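Side-chain contacts in putative alpha/beta hydrolase fold protein (Candidatus Nitrososphaera gargensis, PDB 5A62), which probably acts as a carboxylesterase of the alpha/beta hydrolase fold, hydrolysing ester bonds: residues I36-Y41 against R177-K182; D165-A168 against H172-F175. All blocks are in the same frame, centred on the assembly; numbering follows the deposited sequence.

Contact 1: I36-Y41 against R177-K182; sequences ILIWDY and REVFTK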
loop_
_atom_site.group_PDB
_atom_site.type_symbol
_atom_site.label_atom_id
_atom_site.label_comp_id
_atom_site.label_asym_id
_atom_site.label_seq_id
_atom_site.Cartn_x
_atom_site.Cartn_y
_atom_site.Cartn_z
ATOM N N ILE A 36 1.032 7.265 22.016
ATOM C CA ILE A 36 0.217 7.827 23.115
ATOM C C ILE A 36 0.971 8.944 23.814
ATOM O O ILE A 36 0.346 9.819 24.405
ATOM C CB ILE A 36 -0.167 6.758 24.093
ATOM C CG1 ILE A 36 -1.222 5.875 23.459
ATOM C CG2 ILE A 36 -0.674 7.357 25.407
ATOM C CD1 ILE A 36 -1.421 4.567 24.118
ATOM N N LEU A 37 2.288 8.994 23.687
ATOM C CA LEU A 37 3.043 10.117 24.279
ATOM C C LEU A 37 2.636 11.463 23.731
ATOM O O LEU A 37 2.809 12.497 24.401
ATOM C CB LEU A 37 4.543 9.883 24.196
ATOM C CG LEU A 37 5.011 8.493 24.698
ATOM C CD1 LEU A 37 6.508 8.303 24.497
ATOM C CD2 LEU A 37 4.518 8.206 26.093
ATOM N N ILE A 38 2.089 11.531 22.519
ATOM C CA ILE A 38 1.714 12.801 21.919
ATOM C C ILE A 38 0.496 13.367 22.601
ATOM O O ILE A 38 0.219 14.540 22.425
ATOM C CB ILE A 38 1.486 12.626 20.394
ATOM C CG1 ILE A 38 1.893 13.886 19.623
ATOM C CG2 ILE A 38 0.074 12.206 20.046
ATOM C CD1 ILE A 38 1.788 13.753 18.111
ATOM N N TRP A 39 -0.237 12.556 23.379
ATOM C CA TRP A 39 -1.560 12.898 23.941
ATOM C C TRP A 39 -1.509 13.199 25.425
ATOM O O TRP A 39 -2.549 13.307 26.103
ATOM C CB TRP A 39 -2.581 11.784 23.669
ATOM C CG TRP A 39 -2.958 11.522 22.262
ATOM C CD1 TRP A 39 -2.960 10.283 21.586
ATOM C CD2 TRP A 39 -3.580 12.437 21.338
ATOM N NE1 TRP A 39 -3.428 10.449 20.333
ATOM C CE2 TRP A 39 -3.873 11.722 20.158
ATOM C CE3 TRP A 39 -3.931 13.776 21.388
ATOM C CZ2 TRP A 39 -4.457 12.298 19.087
ATOM C CZ3 TRP A 39 -4.534 14.340 20.334
ATOM C CH2 TRP A 39 -4.773 13.596 19.144
ATOM N N ASP A 40 -0.332 13.384 25.991
ATOM C CA ASP A 40 -0.234 13.515 27.439
ATOM C C ASP A 40 -1.140 14.587 28.017
ATOM O O ASP A 40 -1.929 14.360 28.947
ATOM C CB ASP A 40 1.254 13.724 27.857
ATOM C CG ASP A 40 2.016 14.944 27.137
ATOM O OD1 ASP A 40 1.504 15.670 26.230
ATOM O OD2 ASP A 40 3.204 15.174 27.535
ATOM N N TYR A 41 -1.027 15.773 27.450
ATOM C CA TYR A 41 -1.809 16.880 27.880
ATOM C C TYR A 41 -3.289 16.633 27.709
ATOM O O TYR A 41 -4.106 16.915 28.590
ATOM C CB TYR A 41 -1.435 18.152 27.131
ATOM C CG TYR A 41 -2.284 19.361 27.457
ATOM C CD1 TYR A 41 -2.160 19.993 28.679
ATOM C CD2 TYR A 41 -3.262 19.799 26.583
ATOM C CE1 TYR A 41 -2.966 21.075 29.008
ATOM C CE2 TYR A 41 -4.055 20.882 26.897
ATOM C CZ TYR A 41 -3.868 21.536 28.100
ATOM O OH TYR A 41 -4.706 22.607 28.399
ATOM N N ARG A 177 10.866 14.836 18.674
ATOM C CA ARG A 177 11.896 13.788 18.652
ATOM C C ARG A 177 11.539 12.627 19.520
ATOM O O ARG A 177 11.613 11.479 19.070
ATOM C CB ARG A 177 13.244 14.285 19.166
ATOM C CG ARG A 177 13.972 15.190 18.201
ATOM C CD ARG A 177 15.316 15.668 18.771
ATOM N NE ARG A 177 16.097 16.434 17.783
ATOM C CZ ARG A 177 16.107 17.766 17.694
ATOM N NH1 ARG A 177 15.417 18.518 18.542
ATOM N NH2 ARG A 177 16.804 18.371 16.726
ATOM N N GLU A 178 11.169 12.941 20.764
ATOM C CA GLU A 178 10.768 11.928 21.746
ATOM C C GLU A 178 9.756 11.006 21.121
ATOM O O GLU A 178 10.019 9.770 21.081
ATOM C CB GLU A 178 10.244 12.514 23.085
ATOM C CG GLU A 178 10.123 11.449 24.215
ATOM C CD GLU A 178 11.411 11.129 25.010
ATOM O OE1 GLU A 178 12.524 10.953 24.417
ATOM O OE2 GLU A 178 11.302 10.994 26.280
ATOM N N VAL A 179 8.686 11.619 20.611
ATOM C CA VAL A 179 7.514 10.874 20.152
ATOM C C VAL A 179 7.900 10.072 18.876
ATOM O O VAL A 179 7.751 8.858 18.809
ATOM C CB VAL A 179 6.366 11.798 19.868
ATOM C CG1 VAL A 179 5.233 11.113 19.066
ATOM C CG2 VAL A 179 5.854 12.451 21.162
ATOM N N PHE A 180 8.413 10.786 17.884
ATOM C CA PHE A 180 8.619 10.208 16.548
ATOM C C PHE A 180 9.543 9.034 16.574
ATOM O O PHE A 180 9.367 8.029 15.874
ATOM C CB PHE A 180 9.094 11.308 15.599
ATOM C CG PHE A 180 9.119 10.919 14.158
ATOM C CD1 PHE A 180 7.960 11.066 13.384
ATOM C CD2 PHE A 180 10.257 10.395 13.578
ATOM C CE1 PHE A 180 8.008 10.745 12.028
ATOM C CE2 PHE A 180 10.294 10.072 12.249
ATOM C CZ PHE A 180 9.161 10.196 11.523
ATOM N N THR A 181 10.616 9.124 17.374
ATOM C CA THR A 181 11.652 8.123 17.335
ATOM C C THR A 181 11.252 6.818 18.065
ATOM O O THR A 181 12.005 5.861 18.010
ATOM C CB THR A 181 13.002 8.658 17.824
ATOM O OG1 THR A 181 12.866 9.002 19.190
ATOM C CG2 THR A 181 13.443 9.783 16.966
ATOM N N LYS A 182 10.030 6.743 18.600
ATOM C CA LYS A 182 9.494 5.473 19.071
ATOM C C LYS A 182 8.845 4.664 17.915
ATOM O O LYS A 182 8.429 3.523 18.162
ATOM C CB LYS A 182 8.418 5.665 20.128
ATOM C CG LYS A 182 8.692 6.523 21.309
ATOM C CD LYS A 182 9.806 5.979 22.080
ATOM C CE LYS A 182 9.740 6.554 23.513
ATOM N NZ LYS A 182 10.452 7.797 23.486
#

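Contact 2: D165-A168 against H172-F175; sequences DLFA and HADF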
loop_
_atom_site.group_PDB
_atom_site.type_symbol
_atom_site.label_atom_id
_atom_site.label_comp_id
_atom_site.label_asym_id
_atom_site.label_seq_id
_atom_site.Cartn_x
_atom_site.Cartn_y
_atom_site.Cartn_z
ATOM N N ASP A 165 12.352 26.260 10.299
ATOM C CA ASP A 165 12.382 24.860 10.688
ATOM C C ASP A 165 10.976 24.445 10.953
ATOM O O ASP A 165 10.082 25.238 11.065
ATOM C CB ASP A 165 13.215 24.680 11.929
ATOM C CG ASP A 165 14.710 24.774 11.638
ATOM O OD1 ASP A 165 15.090 24.911 10.441
ATOM O OD2 ASP A 165 15.485 24.678 12.600
ATOM N N LEU A 166 10.787 23.144 11.084
ATOM C CA LEU A 166 9.486 22.611 11.393
ATOM C C LEU A 166 8.861 23.239 12.677
ATOM O O LEU A 166 7.691 23.555 12.673
ATOM C CB LEU A 166 9.593 21.106 11.596
ATOM C CG LEU A 166 8.280 20.317 11.708
ATOM C CD1 LEU A 166 7.372 20.527 10.519
ATOM C CD2 LEU A 166 8.563 18.864 11.828
ATOM N N PHE A 167 9.625 23.412 13.744
ATOM C CA PHE A 167 9.154 24.065 14.961
ATOM C C PHE A 167 10.085 25.194 15.256
ATOM O O PHE A 167 11.338 25.021 15.214
ATOM C CB PHE A 167 9.157 23.081 16.132
ATOM C CG PHE A 167 8.336 21.843 15.874
ATOM C CD1 PHE A 167 6.943 21.926 15.876
ATOM C CD2 PHE A 167 8.915 20.634 15.590
ATOM C CE1 PHE A 167 6.170 20.822 15.599
ATOM C CE2 PHE A 167 8.143 19.523 15.298
ATOM C CZ PHE A 167 6.759 19.614 15.282
ATOM N N ALA A 168 9.508 26.287 15.684
ATOM C CA ALA A 168 10.314 27.453 16.083
ATOM C C ALA A 168 11.002 27.294 17.456
ATOM O O ALA A 168 12.072 27.816 17.668
ATOM C CB ALA A 168 9.427 28.673 16.122
ATOM N N HIS A 172 9.509 22.198 21.466
ATOM C CA HIS A 172 8.551 21.452 20.612
ATOM C C HIS A 172 9.319 20.488 19.734
ATOM O O HIS A 172 8.913 19.318 19.575
ATOM C CB HIS A 172 7.754 22.418 19.744
ATOM C CG HIS A 172 6.793 23.238 20.503
ATOM N ND1 HIS A 172 6.372 24.476 20.082
ATOM C CD2 HIS A 172 6.159 22.978 21.652
ATOM C CE1 HIS A 172 5.523 24.952 20.982
ATOM N NE2 HIS A 172 5.340 24.037 21.914
ATOM N N ALA A 173 10.433 20.895 19.150
ATOM C CA ALA A 173 11.286 19.967 18.458
ATOM C C ALA A 173 11.658 18.743 19.255
ATOM O O ALA A 173 11.647 17.620 18.762
ATOM C CB ALA A 173 12.531 20.665 17.944
ATOM N N ASP A 174 12.000 18.967 20.529
ATOM C CA ASP A 174 12.442 17.898 21.309
ATOM C C ASP A 174 11.299 16.969 21.700
ATOM O O ASP A 174 11.521 15.749 21.781
ATOM C CB ASP A 174 13.166 18.454 22.570
ATOM C CG ASP A 174 14.511 18.922 22.272
ATOM O OD1 ASP A 174 15.121 18.650 21.256
ATOM O OD2 ASP A 174 15.077 19.623 23.169
ATOM N N PHE A 175 10.113 17.495 21.919
ATOM C CA PHE A 175 8.915 16.685 22.122
ATOM C C PHE A 175 8.620 15.816 20.866
ATOM O O PHE A 175 8.481 14.582 20.973
ATOM C CB PHE A 175 7.782 17.599 22.472
ATOM C CG PHE A 175 6.417 16.959 22.646
ATOM C CD1 PHE A 175 6.257 15.713 23.187
ATOM C CD2 PHE A 175 5.289 17.665 22.284
ATOM C CE1 PHE A 175 4.954 15.193 23.379
ATOM C CE2 PHE A 175 4.027 17.110 22.433
ATOM C CZ PHE A 175 3.887 15.876 23.013
HETATM O O HOH W 1 7.226 25.828 17.950
#

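Contact 1: I36-Y41 against R177-K182
Leu37 and Ile38, on the 3-10 turn that leads into helix 40-48, meet Val179 near the C-terminal end of helix 170-180 and Lys182 just beyond it. Val179 uses both of its methyl groups. CG2 is set beside Leu37 CB at 4.2 Å. The same methyl lies 4.1 Å from the backbone N of Ile38. CG1, anti to the valine's backbone N (chi1 166°), is placed beside Ile38 CB, 4.3 Å away. Leu37 then extends past the valine: its CG stands anti to its own carbonyl carbon (chi1 -49°), and from there CD1 reaches Lys182 CE at 3.8 Å. These two side chains cross at about a right angle, so the leucine methyl touches the last carbon of the lysine rather than running along its chain.

Lys182 is bent at chi2 and again at chi4, which folds it back over the C-terminal end of helix 170-180. There NZ bonds to Glu178 O at 3.1 Å, approaching from above the carbonyl plane and off the lone pairs. Ile38 has a chi1 of -147°, away from the usual staggered values; its CG2 lies over one face of the Trp39 indole, toward the rim, and the isoleucine continues onto Val251 and Ile252 of helix 250-253. No hydrogen bond joins the two segments directly. The join between the loop after strand 25-29 and the end of helix 170-180 is therefore apolar, with the lysine giving its carbon to Leu37 and its ammonium group to Glu178 O.

Contact 2: D165-A168 against H172-F175
The Phe167 ring lies between its own neighbour in sequence and the first turn of helix 170-180. Leu166 CG sits 3.7 Å above one face, offset toward the rim; on the opposite face the backbone of His172 passes, with its carbonyl O 4.2 Å above the plane and again toward the rim. Ala173 comes in obliquely, its CA 3.8 Å from Phe167 CD2 and its CB a little farther off. The imidazole of His172 has a different neighbour: a water lies in its plane at the edge.

The beta carbons bring the two aromatic residues together, Phe167 CB being 3.9 Å from His172 CB. Beyond that point the side chains cross at about a right angle, and with CG anti to the carbonyl carbon (chi1 -70°) the imidazole of His172 leads away from the loop. Its ND1 is 2.7 Å from the water, which also accepts a weak hydrogen bond from Ala168 N at 3.2 Å. Around this pair, Phe167 also packs on Leu157 of helix 149-157, on Trp249 and on Ile252 of helix 250-253.

Loop 165-168 thus folds back on the helix that follows it through a buried phenylalanine set against backbone and beta carbons. Direct hydrogen bonds between the segments are absent, and the polar link consists of a single water, held closely by the histidine and weakly by the loop.

How the contacts relate
Both contacts use helix 170-180: contact 2 packs the preceding loop against its first turn, and contact 1 sets its C-terminal end against the 3-10 turn 36-38. Their centres lie about 13 Å apart. Phe175, one step along the helix from His172 and Ala173, carries segment 172-175 to turn 36-38, with CE1 3.6 Å from Leu37 O and CZ 3.9 Å from Ile38 CA. Helix 250-253 is a further common neighbour, since Ile252 touches Ile38, Phe167 and Phe175. Helix 170-180 belongs to the insertion between strands 116-122 and 212-218, the usual place of the cap in this fold. Ser99, in a GxSxG pattern consistent with a nucleophile elbow, takes no part in either contact.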